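Local coordinates for chitinase (Paenibacillus sp. FPU-7, PDB 5GZT), which probably cleaves the beta-1,4 linkages between N-acetylglucosamine units inside chitin chains, as an endo-acting glycoside hydrolase, at residues Leu516-Gly521 against Glu525-Gly530. Numbering follows the deposited sequence. Where two conformers were deposited one is given.
Sequences LYLNNG and EKLMVG. With FMT (formic acid), chain G.
Tyr517 and Leu527 bring the end of helix 510-519 against the start of strand 527-532, with their CA atoms 8.3 Å apart, where the helix passes through a short loop into this strand of the glycoside hydrolase family 18 TIM barrel. Gly521, at positive phi, ends the helix in a Schellman motif, its N hydrogen-bonded to Leu518 O and Val522 N to Tyr517 O. The strand lies parallel between strands 478-481 and 619-623. Contact between the segments is purely apolar and centres on Leu527, whose two methyls divide the work. Its CG stands anti to the carbonyl carbon (chi1 -72°), and the fork faces the helix: CD2 lies 3.9 Å from Tyr517 CB and meets the ring obliquely at the Tyr517 CD2 atom, while CD1 comes 3.9 Å from Leu518 CD2. The Tyr517 ring then leads away from the strand, and its OH forms a hydrogen bond with Gly458 O, which helps fix the ring's direction; the side chain also touches Leu481. An alanine in place of Leu527 would probably open a gap beside Tyr517 CB and take from Leu518 CD2 its apolar neighbour on the strand. Away from this interface, the Lys526 chain is extended beyond CG, and its NZ hydrogen-bonds O2 of formic acid, probably from the crystallisation liquor, at 2.8 Å, as well as Thr473 O and Leu476 O. On the helix, Asn520 ND2 reaches back to Leu516 O at 2.9 Å, approaching from 40° above the carbonyl plane.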
loop_
_atom_site.group_PDB
_atom_site.type_symbol
_atom_site.label_atom_id
_atom_site.label_comp_id
_atom_site.label_asym_id
_atom_site.label_seq_id
_atom_site.Cartn_x
_atom_site.Cartn_y
_atom_site.Cartn_z
ATOM N N LEU B 516 -10.239 -18.830 0.578
ATOM C CA LEU B 516 -9.444 -19.821 1.275
ATOM C C LEU B 516 -8.926 -19.285 2.593
ATOM O O LEU B 516 -9.049 -19.946 3.640
ATOM C CB LEU B 516 -8.303 -20.372 0.415
ATOM C CG LEU B 516 -7.197 -21.208 1.070
ATOM C CD1 LEU B 516 -7.698 -22.651 1.407
ATOM C CD2 LEU B 516 -6.005 -21.274 0.136
ATOM N N TYR B 517 -8.397 -18.091 2.578
ATOM C CA TYR B 517 -7.858 -17.484 3.757
ATOM C C TYR B 517 -8.968 -17.178 4.791
ATOM O O TYR B 517 -8.820 -17.552 5.989
ATOM C CB TYR B 517 -6.980 -16.256 3.457
ATOM C CG TYR B 517 -5.572 -16.633 3.110
ATOM C CD1 TYR B 517 -5.273 -17.277 1.913
ATOM C CD2 TYR B 517 -4.540 -16.445 4.026
ATOM C CE1 TYR B 517 -4.010 -17.752 1.645
ATOM C CE2 TYR B 517 -3.293 -16.900 3.757
ATOM C CZ TYR B 517 -3.024 -17.536 2.571
ATOM O OH TYR B 517 -1.697 -17.919 2.317
ATOM N N LEU B 518 -10.067 -16.557 4.347
ATOM C CA LEU B 518 -11.179 -16.267 5.257
ATOM C C LEU B 518 -11.738 -17.585 5.879
ATOM O O LEU B 518 -12.040 -17.631 7.038
ATOM C CB LEU B 518 -12.297 -15.535 4.575
ATOM C CG LEU B 518 -12.096 -14.123 4.031
ATOM C CD1 LEU B 518 -13.329 -13.733 3.242
ATOM C CD2 LEU B 518 -11.873 -13.122 5.132
ATOM N N ASN B 519 -11.796 -18.628 5.090
ATOM C CA ASN B 519 -12.235 -19.921 5.525
ATOM C C ASN B 519 -11.329 -20.598 6.549
ATOM O O ASN B 519 -11.776 -21.542 7.206
ATOM C CB ASN B 519 -12.395 -20.850 4.308
ATOM C CG ASN B 519 -13.743 -20.618 3.552
ATOM O OD1 ASN B 519 -14.661 -19.965 4.072
ATOM N ND2 ASN B 519 -13.855 -21.152 2.319
ATOM N N ASN B 520 -10.081 -20.163 6.657
ATOM C CA ASN B 520 -9.180 -20.632 7.698
ATOM C C ASN B 520 -9.117 -19.699 8.920
ATOM O O ASN B 520 -8.261 -19.833 9.763
ATOM C CB ASN B 520 -7.803 -20.842 7.092
ATOM C CG ASN B 520 -7.693 -22.140 6.357
ATOM O OD1 ASN B 520 -7.531 -23.182 6.978
ATOM N ND2 ASN B 520 -7.769 -22.104 5.018
ATOM N N GLY B 521 -10.009 -18.739 9.036
ATOM C CA GLY B 521 -10.003 -17.889 10.195
ATOM C C GLY B 521 -9.287 -16.591 10.054
ATOM O O GLY B 521 -9.356 -15.789 10.988
ATOM N N GLU B 525 -9.876 -7.739 7.467
ATOM C CA GLU B 525 -9.059 -6.680 8.052
ATOM C C GLU B 525 -7.526 -6.821 7.860
ATOM O O GLU B 525 -6.771 -5.850 7.894
ATOM C CB GLU B 525 -9.336 -6.664 9.588
ATOM C CG GLU B 525 -9.188 -5.301 10.232
ATOM C CD GLU B 525 -10.006 -5.172 11.498
ATOM O OE1 GLU B 525 -10.627 -4.089 11.757
ATOM O OE2 GLU B 525 -10.016 -6.189 12.216
ATOM N N LYS B 526 -7.080 -8.054 7.810
ATOM C CA LYS B 526 -5.658 -8.355 7.811
ATOM C C LYS B 526 -5.234 -8.991 6.456
ATOM O O LYS B 526 -4.137 -9.638 6.362
ATOM C CB LYS B 526 -5.339 -9.325 8.977
ATOM C CG LYS B 526 -5.357 -8.683 10.361
ATOM C CD LYS B 526 -4.838 -9.593 11.463
ATOM C CE LYS B 526 -4.429 -8.724 12.688
ATOM N NZ LYS B 526 -3.783 -9.589 13.702
ATOM N N LEU B 527 -6.101 -8.887 5.433
ATOM C CA LEU B 527 -5.771 -9.497 4.133
ATOM C C LEU B 527 -5.510 -8.436 3.099
ATOM O O LEU B 527 -6.438 -7.653 2.759
ATOM C CB LEU B 527 -6.883 -10.385 3.638
ATOM C CG LEU B 527 -7.012 -11.693 4.427
ATOM C CD1 LEU B 527 -8.259 -12.352 3.876
ATOM C CD2 LEU B 527 -5.818 -12.613 4.279
ATOM N N MET B 528 -4.288 -8.421 2.571
ATOM C CA MET B 528 -3.966 -7.537 1.445
ATOM C C MET B 528 -4.048 -8.410 0.188
ATOM O O MET B 528 -3.533 -9.557 0.098
ATOM C CB MET B 528 -2.582 -6.959 1.542
ATOM C CG MET B 528 -2.340 -6.015 2.678
ATOM S SD MET B 528 -2.897 -4.366 2.465
ATOM C CE MET B 528 -1.739 -3.726 1.251
ATOM N N VAL B 529 -4.692 -7.834 -0.798
ATOM C CA VAL B 529 -4.825 -8.497 -2.078
ATOM C C VAL B 529 -3.624 -8.144 -2.952
ATOM O O VAL B 529 -3.288 -6.951 -3.070
ATOM C CB VAL B 529 -6.139 -8.043 -2.718
ATOM C CG1 VAL B 529 -6.189 -8.347 -4.220
ATOM C CG2 VAL B 529 -7.283 -8.700 -1.947
ATOM N N GLY B 530 -3.073 -9.138 -3.629
ATOM C CA GLY B 530 -1.917 -8.914 -4.527
ATOM C C GLY B 530 -2.264 -8.669 -6.028
ATOM O O GLY B 530 -3.185 -9.276 -6.603
HETATM C C FMT G . -1.844 -7.461 15.771
HETATM O O1 FMT G . -0.919 -8.149 16.241
HETATM O O2 FMT G . -3.144 -7.829 15.782
#